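Local atomic coordinates of thiosulfate reductase (Thermus thermophilus, PDB entry 2VPZ), a protein that probably works as a molybdenum oxidoreductase acting on sulfur compounds, carrying molybdopterin guanine dinucleotide, molybdenum and a 4Fe-4S cluster. Residues G664-L669 with P679-P684; A416-I421 with T721-D726; P369-Y374 with E545-S550. All blocks are in the same frame, centred on the assembly; numbering follows the deposited sequence.

Contact 1 joins neighbouring strands 666-671 and 676-683 of a mixed sheet in the molybdopterin dinucleotide binding region. Contact 2 ties residues 416-421, a loop of the molybdopterin oxidoreductase region, to residues 721-726 of that same dinucleotide binding region. Contact 3 sets the loop residues 369-374 against helix 540-551. The centres of contacts 1 and 2 are 29 Å apart. The centre of contact 3 is 54 Å from that of contact 1, on the opposite side of the chain's centre, and 38 Å from that of contact 2. Along the sequence contacts 2 and 3 interleave, and contact 1 falls between the two halves of contact 2. Local hairpin pairing is thus combined with long-range closure between distant parts of the chain.

Contact 1: residues G664-L669 with P679-P684; sequences GDYVML and PVRVKP
Tyr666 and Val667 pair with Arg681 and Val680 across the antiparallel strands of a beta hairpin; the axes of strand segments 666-669 and 679-683 approach to 4.4 Å and run at 121° to each other. The hairpin belongs to the mixed sheet of the molybdopterin dinucleotide binding domain, with strand 648-650 beside 676-683 and strand 738-744 beside 666-671. Tyr666 and Arg681 form a non-hydrogen-bonded pair. Val667 and Val680 form the hydrogen-bonded pair. Val680 N reaches Val667 O at 2.9 Å, and Val667 N returns a more bent bond to Val680 O. Val682 N bonds Asp665 O at 3.0 Å, just before the first strand.

On one face of the sheet the Tyr666 ring lies against Arg681. Arg681 CG sits 3.9 Å from the ring centroid and over the ring face, a CH-pi contact. CB, CG and CD of the arginine do the touching. The guanidinium plane is tilted 72° from the ring. Pro679 meets the ring edge through its backbone C. Beyond the hairpin, Tyr666 OH is hydrogen-bonded to Glu646, and Arg681 NH1 makes a salt bridge to the same carboxylate.

On the other face, Val667 CG2 meets Val682 CG2 at 3.6 Å. Leu669 CG packs on Val680 CG2 at 4.0 Å, the two side chains crossing at about a right angle. At the far end, Met668 SD lies 3.6 Å from Pro679 N.

The two faces differ in chemistry. The valine and leucine side is apolar and packs on Leu741, Val739 and Val649, while backbone bonds such as Met668 with Glu742 and Arg681 with Val649 pair the strands. The tyrosine and arginine side brings both polar ends to Glu646, whose negative charge would probably be eased by the two donors.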
loop_
_atom_site.group_PDB
_atom_site.type_symbol
_atom_site.label_atom_id
_atom_site.label_comp_id
_atom_site.label_asym_id
_atom_site.label_seq_id
_atom_site.Cartn_x
_atom_site.Cartn_y
_atom_site.Cartn_z
ATOM N N GLY A 664 14.474 17.491 -20.770
ATOM C CA GLY A 664 14.894 16.977 -22.071
ATOM C C GLY A 664 16.024 17.693 -22.792
ATOM O O GLY A 664 16.255 17.445 -23.962
ATOM N N ASP A 665 16.731 18.579 -22.108
ATOM C CA ASP A 665 17.835 19.314 -22.736
ATOM C C ASP A 665 19.078 18.491 -23.035
ATOM O O ASP A 665 19.288 17.419 -22.472
ATOM C CB ASP A 665 18.258 20.529 -21.894
ATOM C CG ASP A 665 17.199 21.619 -21.796
ATOM O OD1 ASP A 665 16.157 21.493 -22.475
ATOM O OD2 ASP A 665 17.427 22.598 -21.039
ATOM N N TYR A 666 19.909 19.021 -23.930
ATOM C CA TYR A 666 21.180 18.419 -24.313
ATOM C C TYR A 666 22.257 19.397 -23.920
ATOM O O TYR A 666 22.002 20.584 -23.702
ATOM C CB TYR A 666 21.223 18.053 -25.780
ATOM C CG TYR A 666 20.544 16.727 -25.988
ATOM C CD1 TYR A 666 19.155 16.626 -25.950
ATOM C CD2 TYR A 666 21.299 15.553 -26.138
ATOM C CE1 TYR A 666 18.517 15.403 -26.049
ATOM C CE2 TYR A 666 20.681 14.311 -26.239
ATOM C CZ TYR A 666 19.282 14.240 -26.196
ATOM O OH TYR A 666 18.663 13.012 -26.289
ATOM N N VAL A 667 23.478 18.889 -23.850
ATOM C CA VAL A 667 24.588 19.726 -23.395
ATOM C C VAL A 667 25.923 19.188 -23.936
ATOM O O VAL A 667 26.009 18.004 -24.291
ATOM C CB VAL A 667 24.598 19.628 -21.807
ATOM C CG1 VAL A 667 26.003 19.299 -21.316
ATOM C CG2 VAL A 667 24.051 20.910 -21.149
ATOM N N MET A 668 26.927 20.056 -24.064
ATOM C CA MET A 668 28.291 19.586 -24.421
ATOM C C MET A 668 29.056 19.596 -23.085
ATOM O O MET A 668 28.820 20.471 -22.241
ATOM C CB MET A 668 29.071 20.542 -25.356
ATOM C CG MET A 668 28.516 20.808 -26.739
ATOM S SD MET A 668 28.488 19.310 -27.810
ATOM C CE MET A 668 30.260 18.903 -27.948
ATOM N N LEU A 669 29.946 18.623 -22.897
ATOM C CA LEU A 669 30.816 18.597 -21.703
ATOM C C LEU A 669 32.216 19.114 -22.174
ATOM O O LEU A 669 32.788 18.620 -23.146
ATOM C CB LEU A 669 30.953 17.157 -21.112
ATOM C CG LEU A 669 29.630 16.547 -20.627
ATOM C CD1 LEU A 669 29.823 15.069 -20.286
ATOM C CD2 LEU A 669 29.048 17.320 -19.411
ATOM N N PRO A 679 26.996 16.057 -28.060
ATOM C CA PRO A 679 25.807 16.289 -27.207
ATOM C C PRO A 679 25.226 15.117 -26.383
ATOM O O PRO A 679 24.946 14.069 -26.961
ATOM C CB PRO A 679 24.783 16.918 -28.181
ATOM C CG PRO A 679 25.092 16.292 -29.510
ATOM C CD PRO A 679 26.601 15.875 -29.461
ATOM N N VAL A 680 25.067 15.319 -25.065
ATOM C CA VAL A 680 24.522 14.336 -24.072
ATOM C C VAL A 680 23.253 14.834 -23.388
ATOM O O VAL A 680 23.118 16.031 -23.112
ATOM C CB VAL A 680 25.476 14.048 -22.838
ATOM C CG1 VAL A 680 25.768 12.566 -22.746
ATOM C CG2 VAL A 680 26.719 14.902 -22.902
ATOM N N ARG A 681 22.351 13.914 -23.075
ATOM C CA ARG A 681 21.130 14.307 -22.409
ATOM C C ARG A 681 21.396 14.656 -20.936
ATOM O O ARG A 681 22.223 14.012 -20.266
ATOM C CB ARG A 681 20.046 13.229 -22.517
ATOM C CG ARG A 681 18.676 13.798 -22.828
ATOM C CD ARG A 681 17.586 12.714 -22.810
ATOM N NE ARG A 681 17.298 12.211 -21.471
ATOM C CZ ARG A 681 17.537 10.972 -21.020
ATOM N NH1 ARG A 681 18.087 10.060 -21.803
ATOM N NH2 ARG A 681 17.198 10.638 -19.763
ATOM N N VAL A 682 20.725 15.702 -20.462
ATOM C CA VAL A 682 20.848 16.191 -19.078
ATOM C C VAL A 682 19.864 15.433 -18.141
ATOM O O VAL A 682 18.714 15.200 -18.542
ATOM C CB VAL A 682 20.580 17.741 -19.007
ATOM C CG1 VAL A 682 20.553 18.206 -17.537
ATOM C CG2 VAL A 682 21.656 18.509 -19.809
ATOM N N LYS A 683 20.307 15.068 -16.936
ATOM C CA LYS A 683 19.519 14.306 -15.967
ATOM C C LYS A 683 19.496 14.927 -14.565
ATOM O O LYS A 683 20.225 14.479 -13.604
ATOM C CB LYS A 683 19.963 12.847 -15.942
ATOM C CG LYS A 683 18.915 11.850 -15.480
ATOM C CD LYS A 683 19.284 11.268 -14.122
ATOM C CE LYS A 683 19.297 9.737 -14.142
ATOM N NZ LYS A 683 18.881 9.154 -12.820
ATOM N N PRO A 684 18.658 15.979 -14.423
ATOM C CA PRO A 684 18.349 16.816 -13.282
ATOM C C PRO A 684 17.713 16.122 -12.084
ATOM O O PRO A 684 17.050 16.790 -11.301
ATOM C CB PRO A 684 17.441 17.907 -13.881
ATOM C CG PRO A 684 16.692 17.181 -14.975
ATOM C CD PRO A 684 17.789 16.286 -15.568
#

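Contact 2: residues A416-I421 with T721-D726; sequences AIQELI and TRYKLD
Tyr723 points its ring at the loop residues Gln418 and Glu419, and its hydroxyl donates a hydrogen bond to Glu419 OE2 at 3.0 Å. The carboxylate of Glu419 is turned 71° from the ring. OE2 sits at the ring edge, near the ring plane. Seen from the acid, the hydroxyl comes in from above the carboxylate plane, 40° out of it.

Gln418 approaches the same end of the ring from an oblique direction. Its amide plane stands nearly perpendicular to the ring, at 86°. OE1 is 3.1 Å from Tyr723 CE1 and 3.3 Å from Tyr723 OH. Gln418 OE1 and Glu419 OE2 are 2.7 Å apart.

Leu725 supplies the apolar part of the contact. It meets Glu419 tip to tip, with Leu725 CG 3.5 Å from Glu419 OE2. Leu725 CD2 also lies 4.0 Å from Gln418 NE2. The acid oxygen OE2 thus has Gln418 OE1, Tyr723 OH and Leu725 CG as close neighbours.

Around the contact, Ala732 of strand 732-733 touches both Gln418 and Tyr723. Arg451 makes a weak hydrogen bond with the tyrosine hydroxyl.

The contact ties the 416-421 loop to the small antiparallel sheet of strands 724-725 and 732-733. The side chain of Gln418 is about 9 Å from a bound molybdopterin guanine dinucleotide, though the contact belongs to no annotated site. Gln418 and Glu419 are buried, and their oxygens gather round one phenol. Buried oxygens this close would probably raise the acid's affinity for a proton, while the Tyr723 hydroxyl donates to OE2.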
loop_
_atom_site.group_PDB
_atom_site.type_symbol
_atom_site.label_atom_id
_atom_site.label_comp_id
_atom_site.label_asym_id
_atom_site.label_seq_id
_atom_site.Cartn_x
_atom_site.Cartn_y
_atom_site.Cartn_z
ATOM N N ALA A 416 52.568 -1.446 -16.866
ATOM C CA ALA A 416 51.472 -0.450 -16.959
ATOM C C ALA A 416 51.250 0.067 -18.415
ATOM O O ALA A 416 52.067 0.824 -18.943
ATOM C CB ALA A 416 51.749 0.749 -15.979
ATOM N N ILE A 417 50.152 -0.361 -19.047
ATOM C CA ILE A 417 49.815 -0.064 -20.448
ATOM C C ILE A 417 49.956 1.375 -20.923
ATOM O O ILE A 417 50.415 1.692 -22.037
ATOM C CB ILE A 417 48.334 -0.571 -20.810
ATOM C CG1 ILE A 417 48.101 -0.590 -22.315
ATOM C CG2 ILE A 417 47.297 0.315 -20.069
ATOM C CD1 ILE A 417 47.010 -1.575 -22.776
ATOM N N GLN A 418 49.570 2.256 -20.022
ATOM C CA GLN A 418 49.573 3.685 -20.220
ATOM C C GLN A 418 50.971 4.347 -20.161
ATOM O O GLN A 418 51.153 5.450 -20.677
ATOM C CB GLN A 418 48.573 4.269 -19.220
ATOM C CG GLN A 418 48.588 3.569 -17.834
ATOM C CD GLN A 418 49.235 4.453 -16.811
ATOM O OE1 GLN A 418 49.429 5.640 -17.087
ATOM N NE2 GLN A 418 49.557 3.927 -15.635
ATOM N N GLU A 419 51.979 3.679 -19.588
ATOM C CA GLU A 419 53.343 4.232 -19.489
ATOM C C GLU A 419 54.288 3.853 -20.681
ATOM O O GLU A 419 55.222 4.605 -20.992
ATOM C CB GLU A 419 53.975 3.891 -18.127
ATOM C CG GLU A 419 53.195 4.433 -16.887
ATOM C CD GLU A 419 53.025 5.965 -16.897
ATOM O OE1 GLU A 419 54.025 6.655 -17.195
ATOM O OE2 GLU A 419 51.909 6.456 -16.594
ATOM N N LEU A 420 54.026 2.726 -21.357
ATOM C CA LEU A 420 54.813 2.257 -22.526
ATOM C C LEU A 420 54.432 2.954 -23.841
ATOM O O LEU A 420 54.881 2.527 -24.919
ATOM C CB LEU A 420 54.635 0.741 -22.795
ATOM C CG LEU A 420 54.561 -0.234 -21.626
ATOM C CD1 LEU A 420 53.782 -1.482 -22.040
ATOM C CD2 LEU A 420 55.966 -0.587 -21.114
ATOM N N ILE A 421 53.590 3.980 -23.762
ATOM C CA ILE A 421 53.115 4.728 -24.952
ATOM C C ILE A 421 53.999 5.913 -25.286
ATOM O O ILE A 421 54.009 6.415 -26.405
ATOM C CB ILE A 421 51.686 5.362 -24.799
ATOM C CG1 ILE A 421 50.648 4.323 -24.428
ATOM C CG2 ILE A 421 51.301 6.092 -26.125
ATOM C CD1 ILE A 421 49.427 4.276 -25.366
ATOM N N THR A 721 41.794 13.781 -20.163
ATOM C CA THR A 721 43.001 14.256 -20.785
ATOM C C THR A 721 44.265 14.043 -19.921
ATOM O O THR A 721 45.328 13.696 -20.442
ATOM C CB THR A 721 42.810 15.761 -21.158
ATOM O OG1 THR A 721 42.430 15.884 -22.515
ATOM C CG2 THR A 721 44.066 16.554 -20.848
ATOM N N ARG A 722 44.097 14.232 -18.612
ATOM C CA ARG A 722 45.157 14.082 -17.589
ATOM C C ARG A 722 44.857 12.907 -16.620
ATOM O O ARG A 722 43.741 12.410 -16.596
ATOM C CB ARG A 722 45.263 15.376 -16.742
ATOM C CG ARG A 722 45.309 16.723 -17.511
ATOM C CD ARG A 722 45.015 17.933 -16.577
ATOM N NE ARG A 722 45.198 19.276 -17.144
ATOM C CZ ARG A 722 45.078 20.424 -16.469
ATOM N NH1 ARG A 722 44.767 20.406 -15.180
ATOM N NH2 ARG A 722 45.279 21.599 -17.076
ATOM N N TYR A 723 45.863 12.463 -15.858
ATOM C CA TYR A 723 45.701 11.400 -14.839
ATOM C C TYR A 723 46.824 11.480 -13.776
ATOM O O TYR A 723 47.919 11.932 -14.097
ATOM C CB TYR A 723 45.702 9.999 -15.473
ATOM C CG TYR A 723 46.971 9.604 -16.193
ATOM C CD1 TYR A 723 48.042 8.988 -15.511
ATOM C CD2 TYR A 723 47.122 9.837 -17.565
ATOM C CE1 TYR A 723 49.224 8.612 -16.180
ATOM C CE2 TYR A 723 48.288 9.478 -18.255
ATOM C CZ TYR A 723 49.345 8.862 -17.563
ATOM O OH TYR A 723 50.501 8.493 -18.235
ATOM N N LYS A 724 46.555 11.107 -12.518
ATOM C CA LYS A 724 47.597 11.123 -11.470
ATOM C C LYS A 724 48.161 9.690 -11.294
ATOM O O LYS A 724 47.458 8.805 -10.809
ATOM C CB LYS A 724 47.086 11.669 -10.111
ATOM C CG LYS A 724 48.209 12.089 -9.085
ATOM C CD LYS A 724 47.774 13.182 -8.083
ATOM C CE LYS A 724 48.164 14.588 -8.569
ATOM N NZ LYS A 724 47.127 15.640 -8.245
ATOM N N LEU A 725 49.412 9.495 -11.731
ATOM C CA LEU A 725 50.144 8.209 -11.631
ATOM C C LEU A 725 50.266 7.719 -10.174
ATOM O O LEU A 725 50.729 8.465 -9.309
ATOM C CB LEU A 725 51.598 8.311 -12.196
ATOM C CG LEU A 725 52.180 7.272 -13.183
ATOM C CD1 LEU A 725 53.734 7.248 -13.149
ATOM C CD2 LEU A 725 51.638 5.868 -12.866
ATOM N N ASP A 726 49.818 6.494 -9.883
ATOM C CA ASP A 726 50.016 5.949 -8.540
ATOM C C ASP A 726 51.524 5.586 -8.526
ATOM O O ASP A 726 51.990 4.774 -9.348
ATOM C CB ASP A 726 49.154 4.674 -8.292
ATOM C CG ASP A 726 49.317 4.091 -6.856
ATOM O OD1 ASP A 726 50.135 4.605 -6.072
ATOM O OD2 ASP A 726 48.604 3.103 -6.544
#

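Contact 3: residues P369-Y374 with E545-S550; sequences PYLEKY and ETRLQS
Arg547 NE donates a nearly straight hydrogen bond to Glu372 O at 3.0 Å, with an angle of 173° at the hydrogen. The carbonyl oxygen lies in the guanidinium plane, while the donor stands above the carbonyl plane. A weak bond runs from Arg547 NH2 to Leu371 O at 3.4 Å. The remaining terminal nitrogen, NH1, makes a salt bridge to Asp491 outside the contact.

Leu371 spreads across the arginine at about a right angle. Its CD1 sits over the centre of one guanidinium face, 3.4 Å from Arg547 CZ. Its CD2 packs on Arg547 CB at 3.6 Å.

Further out, Tyr374 crosses Thr546 at about a right angle, with CD1 3.7 Å from Thr546 CG2. Trp537 meets the same tyrosine edge-to-face. Ser550 lies against Glu372 CB and the Tyr370 ring.

An alanine in place of Arg547 would probably leave Glu372 O and the carboxylate of Asp491 without their arginine mate and open a gap under Leu371 CD1.

One arginine therefore fastens helix 540-551 to the carbonyl of Glu372, and weakly to that of Leu371, in an irregular loop. The salt bridge to Asp491 is likely to balance its charge in this buried setting.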
loop_
_atom_site.group_PDB
_atom_site.type_symbol
_atom_site.label_atom_id
_atom_site.label_comp_id
_atom_site.label_asym_id
_atom_site.label_seq_id
_atom_site.Cartn_x
_atom_site.Cartn_y
_atom_site.Cartn_z
ATOM N N PRO A 369 42.805 -24.369 -9.658
ATOM C CA PRO A 369 42.703 -25.802 -9.982
ATOM C C PRO A 369 43.966 -26.478 -10.571
ATOM O O PRO A 369 44.881 -25.792 -11.029
ATOM C CB PRO A 369 41.509 -25.885 -10.939
ATOM C CG PRO A 369 41.436 -24.524 -11.585
ATOM C CD PRO A 369 41.988 -23.538 -10.556
ATOM N N TYR A 370 44.017 -27.813 -10.550
ATOM C CA TYR A 370 45.134 -28.540 -11.148
ATOM C C TYR A 370 44.799 -29.030 -12.590
ATOM O O TYR A 370 43.899 -29.847 -12.793
ATOM C CB TYR A 370 45.605 -29.748 -10.288
ATOM C CG TYR A 370 46.661 -30.608 -10.997
ATOM C CD1 TYR A 370 47.956 -30.119 -11.234
ATOM C CD2 TYR A 370 46.333 -31.865 -11.520
ATOM C CE1 TYR A 370 48.899 -30.857 -11.989
ATOM C CE2 TYR A 370 47.261 -32.614 -12.276
ATOM C CZ TYR A 370 48.547 -32.106 -12.509
ATOM O OH TYR A 370 49.470 -32.833 -13.238
ATOM N N LEU A 371 45.478 -28.466 -13.587
ATOM C CA LEU A 371 45.356 -28.850 -15.005
ATOM C C LEU A 371 46.771 -28.573 -15.435
ATOM O O LEU A 371 47.255 -27.441 -15.385
ATOM C CB LEU A 371 44.395 -28.000 -15.845
ATOM C CG LEU A 371 43.593 -28.679 -16.994
ATOM C CD1 LEU A 371 43.648 -27.780 -18.221
ATOM C CD2 LEU A 371 44.110 -30.075 -17.378
ATOM N N GLU A 372 47.431 -29.619 -15.865
ATOM C CA GLU A 372 48.815 -29.527 -16.215
ATOM C C GLU A 372 49.098 -28.862 -17.567
ATOM O O GLU A 372 48.402 -29.123 -18.545
ATOM C CB GLU A 372 49.346 -30.938 -16.035
ATOM C CG GLU A 372 50.352 -31.430 -16.963
ATOM C CD GLU A 372 51.274 -32.349 -16.221
ATOM O OE1 GLU A 372 51.178 -33.588 -16.400
ATOM O OE2 GLU A 372 52.071 -31.797 -15.425
ATOM N N LYS A 373 50.082 -27.959 -17.604
ATOM C CA LYS A 373 50.421 -27.245 -18.836
ATOM C C LYS A 373 50.840 -28.188 -19.967
ATOM O O LYS A 373 51.203 -29.338 -19.718
ATOM C CB LYS A 373 51.504 -26.167 -18.583
ATOM C CG LYS A 373 50.970 -24.887 -17.909
ATOM C CD LYS A 373 52.080 -23.938 -17.454
ATOM C CE LYS A 373 52.765 -23.222 -18.634
ATOM N NZ LYS A 373 51.962 -22.099 -19.275
ATOM N N TYR A 374 50.748 -27.723 -21.207
ATOM C CA TYR A 374 51.143 -28.528 -22.355
ATOM C C TYR A 374 52.688 -28.457 -22.327
ATOM O O TYR A 374 53.218 -27.340 -22.272
ATOM C CB TYR A 374 50.572 -27.916 -23.631
ATOM C CG TYR A 374 50.849 -28.727 -24.866
ATOM C CD1 TYR A 374 49.861 -29.524 -25.435
ATOM C CD2 TYR A 374 52.106 -28.688 -25.477
ATOM C CE1 TYR A 374 50.106 -30.267 -26.596
ATOM C CE2 TYR A 374 52.376 -29.432 -26.646
ATOM C CZ TYR A 374 51.367 -30.220 -27.207
ATOM O OH TYR A 374 51.587 -30.941 -28.371
ATOM N N GLU A 545 43.565 -32.395 -25.820
ATOM C CA GLU A 545 43.607 -33.833 -25.430
ATOM C C GLU A 545 44.775 -34.152 -24.444
ATOM O O GLU A 545 44.620 -35.008 -23.579
ATOM C CB GLU A 545 43.673 -34.782 -26.658
ATOM C CG GLU A 545 42.470 -34.741 -27.647
ATOM C CD GLU A 545 41.365 -35.783 -27.377
ATOM O OE1 GLU A 545 41.129 -36.122 -26.201
ATOM O OE2 GLU A 545 40.720 -36.234 -28.369
ATOM N N THR A 546 45.910 -33.459 -24.586
ATOM C CA THR A 546 47.096 -33.626 -23.735
ATOM C C THR A 546 46.851 -33.240 -22.240
ATOM O O THR A 546 47.186 -34.023 -21.319
ATOM C CB THR A 546 48.324 -32.817 -24.369
ATOM O OG1 THR A 546 48.878 -33.555 -25.454
ATOM C CG2 THR A 546 49.384 -32.488 -23.317
ATOM N N ARG A 547 46.223 -32.086 -21.985
ATOM C CA ARG A 547 45.875 -31.610 -20.634
ATOM C C ARG A 547 44.724 -32.487 -20.018
ATOM O O ARG A 547 44.665 -32.698 -18.790
ATOM C CB ARG A 547 45.497 -30.092 -20.686
ATOM C CG ARG A 547 46.292 -29.241 -21.755
ATOM C CD ARG A 547 46.253 -27.691 -21.520
ATOM N NE ARG A 547 46.699 -27.266 -20.190
ATOM C CZ ARG A 547 46.367 -26.141 -19.569
ATOM N NH1 ARG A 547 45.560 -25.278 -20.155
ATOM N NH2 ARG A 547 46.811 -25.874 -18.335
ATOM N N LEU A 548 43.858 -33.049 -20.860
ATOM C CA LEU A 548 42.765 -33.892 -20.389
ATOM C C LEU A 548 43.303 -35.326 -20.038
ATOM O O LEU A 548 42.776 -35.996 -19.134
ATOM C CB LEU A 548 41.568 -33.820 -21.392
ATOM C CG LEU A 548 40.950 -32.381 -21.367
ATOM C CD1 LEU A 548 39.620 -32.308 -22.144
ATOM C CD2 LEU A 548 40.742 -31.926 -19.901
ATOM N N GLN A 549 44.400 -35.732 -20.686
ATOM C CA GLN A 549 45.105 -37.007 -20.383
ATOM C C GLN A 549 45.524 -36.926 -18.907
ATOM O O GLN A 549 45.209 -37.809 -18.087
ATOM C CB GLN A 549 46.374 -37.126 -21.232
ATOM C CG GLN A 549 46.294 -38.138 -22.360
ATOM C CD GLN A 549 47.168 -37.782 -23.563
ATOM O OE1 GLN A 549 48.248 -37.196 -23.404
ATOM N NE2 GLN A 549 46.716 -38.145 -24.761
ATOM N N SER A 550 46.262 -35.861 -18.601
ATOM C CA SER A 550 46.744 -35.563 -17.255
ATOM C C SER A 550 45.672 -35.743 -16.199
ATOM O O SER A 550 45.882 -36.371 -15.171
ATOM C CB SER A 550 47.238 -34.110 -17.126
ATOM O OG SER A 550 46.737 -33.489 -15.939
#